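ORC2 (Aeropyrum pernix, PDB 1W5T) binds DNA and takes part in regulating DNA replication in this archaeon, as an Orc1/Cdc6-type AAA+ ATPase with a C-terminal winged-helix domain. Local coordinates at the phosphoaminophosphonic acid-adenylate ester site. Sequence-based numbering; all coordinates share one arbitrary frame.

The phosphoaminophosphonic acid-adenylate ester site. Residues 17, 19, 21, 24, 26-27, 60-67, 146, 215, 223, 226-227, 259-260, 263. With ANP (phosphoaminophosphonic acid-adenylate ester), chain B; MG (magnesium ion), chain C.
ANP, a non-hydrolysable ATP analogue, lies almost wholly buried in the AAA+ nucleotide pocket, its triphosphate wrapped by the Walker A P-loop and its base and ribose lined by helices 217-231 and 259-275. Lys65, first residue of helix 65-82, starts with CG beside its backbone N (chi1 -70°). Its CB rests 3.5 Å from both ANP O1B and ANP O2B of the beta-phosphate, CG and CD run past O2B, and bends at chi3 and chi4 bring Lys65 CE back to 3.4 Å from ANP O2B, beside O3G. The tip, Lys65 NZ, then bridges beta- and gamma-phosphates, 2.9 Å from ANP O2B and equally from ANP O3G. O2B is gripped by NZ and by the backbone N-H groups of Ile63 and Lys65, a cluster likely to offset its charge. A methionine here would probably weaken the hold on the beta- and gamma-phosphates, since the charged bridge between O2B and O3G is lost. Next along the helix, Thr66 turns OG1 to the magnesium, which also binds O1B, O2G and two waters. Thr67 grips the alpha-phosphate oxygen O1A twice, through its backbone N and through OG1. Arg260 comes from the other side, one face of its guanidinium over C5' and its NH1 in a salt bridge 2.8 Å from ANP O1G of the gamma-phosphate; as a lid-helix arginine it resembles a sensor 2 residue. The adenine is held between apolar groups, with Ile223 CD1 packed near C6 and Leu24 CD2 3.6 Å from ANP N1. The Tyr215 ring stands nearly upright to the five-membered ring of the ANP adenine (planes 77°), gives its hydroxyl to N7 and accepts from N6; Ile223 CD1 sits over the centre of its ring. N6 also donates to Val26 O, from above the carbonyl plane, a backbone contact that would suit adenine. At the ribose, Arg227 NH2 points within its guanidinium plane to the 2'-hydroxyl ANP O2', 2.8 Å away, while Ile263 CD1 sits over the centre of one guanidinium face.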
# COMPACT_ATOMS: atom_id res chain seq x y z
N GLU A 17 5.32 11.35 8.31
CA GLU A 17 4.78 10.32 7.42
C GLU A 17 5.08 10.51 5.93
O GLU A 17 5.20 9.54 5.17
CB GLU A 17 3.26 10.19 7.67
CG GLU A 17 2.80 11.02 8.88
CD GLU A 17 1.48 10.59 9.50
OE1 GLU A 17 1.45 10.39 10.75
OE2 GLU A 17 0.46 10.48 8.76
N TYR A 19 7.93 12.14 4.92
CA TYR A 19 9.33 12.34 4.68
C TYR A 19 9.83 11.23 3.77
O TYR A 19 9.56 10.04 4.00
CB TYR A 19 10.11 12.35 5.99
CG TYR A 19 11.59 12.37 5.81
CD1 TYR A 19 12.27 13.58 5.55
CD2 TYR A 19 12.33 11.18 5.87
CE1 TYR A 19 13.67 13.60 5.39
CE2 TYR A 19 13.71 11.18 5.71
CZ TYR A 19 14.38 12.39 5.48
OH TYR A 19 15.76 12.39 5.31
N PRO A 21 13.40 9.73 2.36
CA PRO A 21 14.83 9.81 2.65
C PRO A 21 15.62 10.15 1.38
O PRO A 21 15.10 9.88 0.31
CB PRO A 21 15.15 8.43 3.25
CG PRO A 21 14.01 7.60 3.01
CD PRO A 21 12.85 8.40 2.59
N LEU A 24 17.50 5.33 -0.79
CA LEU A 24 16.88 4.12 -0.22
C LEU A 24 17.92 3.06 0.10
O LEU A 24 18.82 2.81 -0.69
CB LEU A 24 15.83 3.51 -1.15
CG LEU A 24 14.47 4.19 -1.33
CD1 LEU A 24 13.55 3.31 -2.19
CD2 LEU A 24 13.80 4.56 -0.05
N VAL A 26 16.81 -0.09 1.46
CA VAL A 26 16.03 -1.27 1.29
C VAL A 26 15.11 -0.86 0.15
O VAL A 26 14.67 0.28 0.10
CB VAL A 26 15.19 -1.59 2.55
CG1 VAL A 26 14.40 -2.90 2.34
CG2 VAL A 26 16.07 -1.67 3.82
N ARG A 27 14.84 -1.78 -0.77
CA ARG A 27 14.07 -1.54 -2.01
C ARG A 27 14.84 -0.65 -3.05
O ARG A 27 14.25 -0.11 -4.02
CB ARG A 27 12.64 -1.05 -1.69
CG ARG A 27 11.86 -1.92 -0.66
CD ARG A 27 11.70 -3.44 -1.04
NE ARG A 27 10.97 -4.21 -0.02
CZ ARG A 27 11.43 -5.29 0.61
NH1 ARG A 27 12.64 -5.81 0.35
NH2 ARG A 27 10.67 -5.88 1.53
N ARG A 60 -1.61 -5.78 4.11
CA ARG A 60 -0.43 -5.18 4.76
C ARG A 60 -0.37 -3.69 4.49
O ARG A 60 -0.66 -3.24 3.37
CB ARG A 60 0.89 -5.84 4.30
CG ARG A 60 1.00 -7.34 4.57
CD ARG A 60 0.84 -7.75 6.08
NE ARG A 60 1.15 -9.17 6.25
CZ ARG A 60 2.06 -9.66 7.06
NH1 ARG A 60 2.26 -10.99 7.09
NH2 ARG A 60 2.76 -8.86 7.86
N VAL A 61 -0.01 -2.91 5.52
CA VAL A 61 0.15 -1.46 5.41
C VAL A 61 1.53 -0.99 5.90
O VAL A 61 2.16 -1.64 6.74
CB VAL A 61 -1.00 -0.66 6.14
CG1 VAL A 61 -2.39 -1.06 5.64
CG2 VAL A 61 -0.96 -0.85 7.65
N GLY A 62 2.02 0.13 5.36
CA GLY A 62 3.27 0.72 5.81
C GLY A 62 4.49 -0.02 5.29
O GLY A 62 5.53 -0.08 5.95
N ILE A 63 4.37 -0.56 4.09
CA ILE A 63 5.43 -1.37 3.50
C ILE A 63 6.12 -0.71 2.29
O ILE A 63 6.83 -1.38 1.52
CB ILE A 63 4.90 -2.76 3.11
CG1 ILE A 63 3.70 -2.63 2.17
CG2 ILE A 63 4.51 -3.53 4.38
CD1 ILE A 63 3.01 -3.95 1.88
N GLY A 64 5.93 0.61 2.14
CA GLY A 64 6.74 1.37 1.20
C GLY A 64 6.18 1.62 -0.19
O GLY A 64 6.88 2.13 -1.03
N LYS A 65 4.92 1.29 -0.42
CA LYS A 65 4.26 1.57 -1.70
C LYS A 65 4.41 3.03 -2.14
O LYS A 65 4.93 3.33 -3.24
CB LYS A 65 2.78 1.18 -1.64
CG LYS A 65 2.54 -0.31 -1.59
CD LYS A 65 1.06 -0.68 -1.56
CE LYS A 65 0.27 -0.08 -0.39
NZ LYS A 65 0.40 -0.82 0.93
N THR A 66 3.96 3.94 -1.28
CA THR A 66 4.01 5.36 -1.57
C THR A 66 5.43 5.88 -1.66
O THR A 66 5.78 6.57 -2.60
CB THR A 66 3.15 6.14 -0.53
OG1 THR A 66 1.81 5.67 -0.61
CG2 THR A 66 3.04 7.60 -0.90
N THR A 67 6.25 5.54 -0.67
CA THR A 67 7.66 5.92 -0.63
C THR A 67 8.45 5.45 -1.85
O THR A 67 9.20 6.22 -2.40
CB THR A 67 8.32 5.35 0.65
OG1 THR A 67 7.74 6.02 1.77
CG2 THR A 67 9.84 5.73 0.72
N GLU A 146 -3.31 4.86 -4.49
CA GLU A 146 -4.60 4.27 -4.13
C GLU A 146 -5.40 4.08 -5.41
O GLU A 146 -6.59 4.41 -5.44
CB GLU A 146 -5.40 5.15 -3.14
CG GLU A 146 -4.71 5.49 -1.82
CD GLU A 146 -4.55 4.31 -0.87
OE1 GLU A 146 -3.91 4.46 0.19
OE2 GLU A 146 -5.04 3.21 -1.15
N TYR A 215 8.11 -6.09 5.46
CA TYR A 215 9.52 -6.08 5.82
C TYR A 215 9.95 -7.10 6.88
O TYR A 215 9.31 -7.27 7.95
CB TYR A 215 9.90 -4.66 6.29
CG TYR A 215 9.89 -3.61 5.21
CD1 TYR A 215 8.99 -2.53 5.26
CD2 TYR A 215 10.81 -3.67 4.12
CE1 TYR A 215 8.99 -1.55 4.27
CE2 TYR A 215 10.81 -2.69 3.11
CZ TYR A 215 9.90 -1.65 3.19
OH TYR A 215 9.92 -0.70 2.22
N ILE A 223 16.13 0.20 8.00
CA ILE A 223 15.29 1.41 7.88
C ILE A 223 15.34 2.33 9.11
O ILE A 223 15.41 3.55 8.97
CB ILE A 223 13.82 1.06 7.47
CG1 ILE A 223 13.82 0.41 6.07
CG2 ILE A 223 12.91 2.33 7.58
CD1 ILE A 223 12.46 -0.32 5.67
N GLN A 226 18.90 4.29 9.31
CA GLN A 226 18.83 5.47 8.48
C GLN A 226 17.96 6.59 9.10
O GLN A 226 18.37 7.74 9.08
CB GLN A 226 18.32 5.08 7.07
CG GLN A 226 18.17 6.24 6.09
CD GLN A 226 17.64 5.80 4.75
OE1 GLN A 226 16.60 5.11 4.67
NE2 GLN A 226 18.33 6.19 3.67
N ARG A 227 16.80 6.29 9.67
CA ARG A 227 16.07 7.36 10.39
C ARG A 227 16.89 7.92 11.60
O ARG A 227 16.98 9.13 11.81
CB ARG A 227 14.67 6.91 10.82
CG ARG A 227 13.59 6.83 9.75
CD ARG A 227 13.74 7.73 8.49
NE ARG A 227 13.03 7.10 7.41
CZ ARG A 227 11.83 7.45 6.97
NH1 ARG A 227 11.20 8.52 7.50
NH2 ARG A 227 11.26 6.74 5.98
N ALA A 259 7.01 -0.75 8.20
CA ALA A 259 7.98 0.31 8.49
C ALA A 259 7.37 1.55 9.15
O ALA A 259 8.03 2.21 10.00
CB ALA A 259 8.80 0.68 7.24
N ARG A 260 6.14 1.87 8.80
CA ARG A 260 5.44 2.97 9.49
C ARG A 260 5.40 2.72 11.00
O ARG A 260 5.74 3.59 11.77
CB ARG A 260 4.01 3.16 8.94
CG ARG A 260 3.06 3.93 9.86
CD ARG A 260 2.18 4.97 9.14
NE ARG A 260 1.61 4.41 7.90
CZ ARG A 260 1.65 5.01 6.69
NH1 ARG A 260 1.10 4.38 5.66
NH2 ARG A 260 2.21 6.23 6.51
N ILE A 263 8.98 3.00 12.67
CA ILE A 263 9.42 4.37 12.74
C ILE A 263 8.68 5.18 13.81
O ILE A 263 9.30 6.00 14.50
CB ILE A 263 9.31 5.04 11.34
CG1 ILE A 263 10.41 4.51 10.44
CG2 ILE A 263 9.46 6.55 11.43
CD1 ILE A 263 10.13 4.78 9.00
PG ANP B . -0.27 2.12 3.46
O1G ANP B . -0.97 2.77 4.72
O2G ANP B . -0.65 2.98 2.18
O3G ANP B . -0.65 0.59 3.25
PB ANP B . 2.52 2.24 2.40
O1B ANP B . 2.19 3.21 1.19
O2B ANP B . 2.62 0.78 1.86
N3B ANP B . 1.42 2.35 3.70
PA ANP B . 4.68 4.02 3.07
O1A ANP B . 5.49 4.28 1.72
O2A ANP B . 3.68 5.23 3.32
O3A ANP B . 3.96 2.58 3.08
O5' ANP B . 5.72 3.81 4.29
C5' ANP B . 5.50 3.73 5.70
C4' ANP B . 6.67 4.47 6.36
O4' ANP B . 7.88 3.72 6.21
C3' ANP B . 6.97 5.81 5.69
O3' ANP B . 7.44 6.69 6.67
C2' ANP B . 8.11 5.52 4.72
O2' ANP B . 8.93 6.63 4.36
C1' ANP B . 8.88 4.45 5.49
N9 ANP B . 9.48 3.49 4.57
C8 ANP B . 8.81 2.45 3.96
N7 ANP B . 9.64 1.73 3.16
C5 ANP B . 10.87 2.25 3.27
C6 ANP B . 12.26 2.06 2.75
N6 ANP B . 12.59 1.06 1.88
N1 ANP B . 13.24 2.93 3.13
C2 ANP B . 13.03 3.93 3.97
N3 ANP B . 11.81 4.22 4.49
C4 ANP B . 10.71 3.39 4.16
MG MG C . 0.48 4.45 0.78
O HOH W 1 -0.45 3.68 -0.99
O HOH W 2 1.38 5.88 2.19
O HOH W 3 8.82 8.97 6.34
O HOH W 4 16.09 2.91 3.05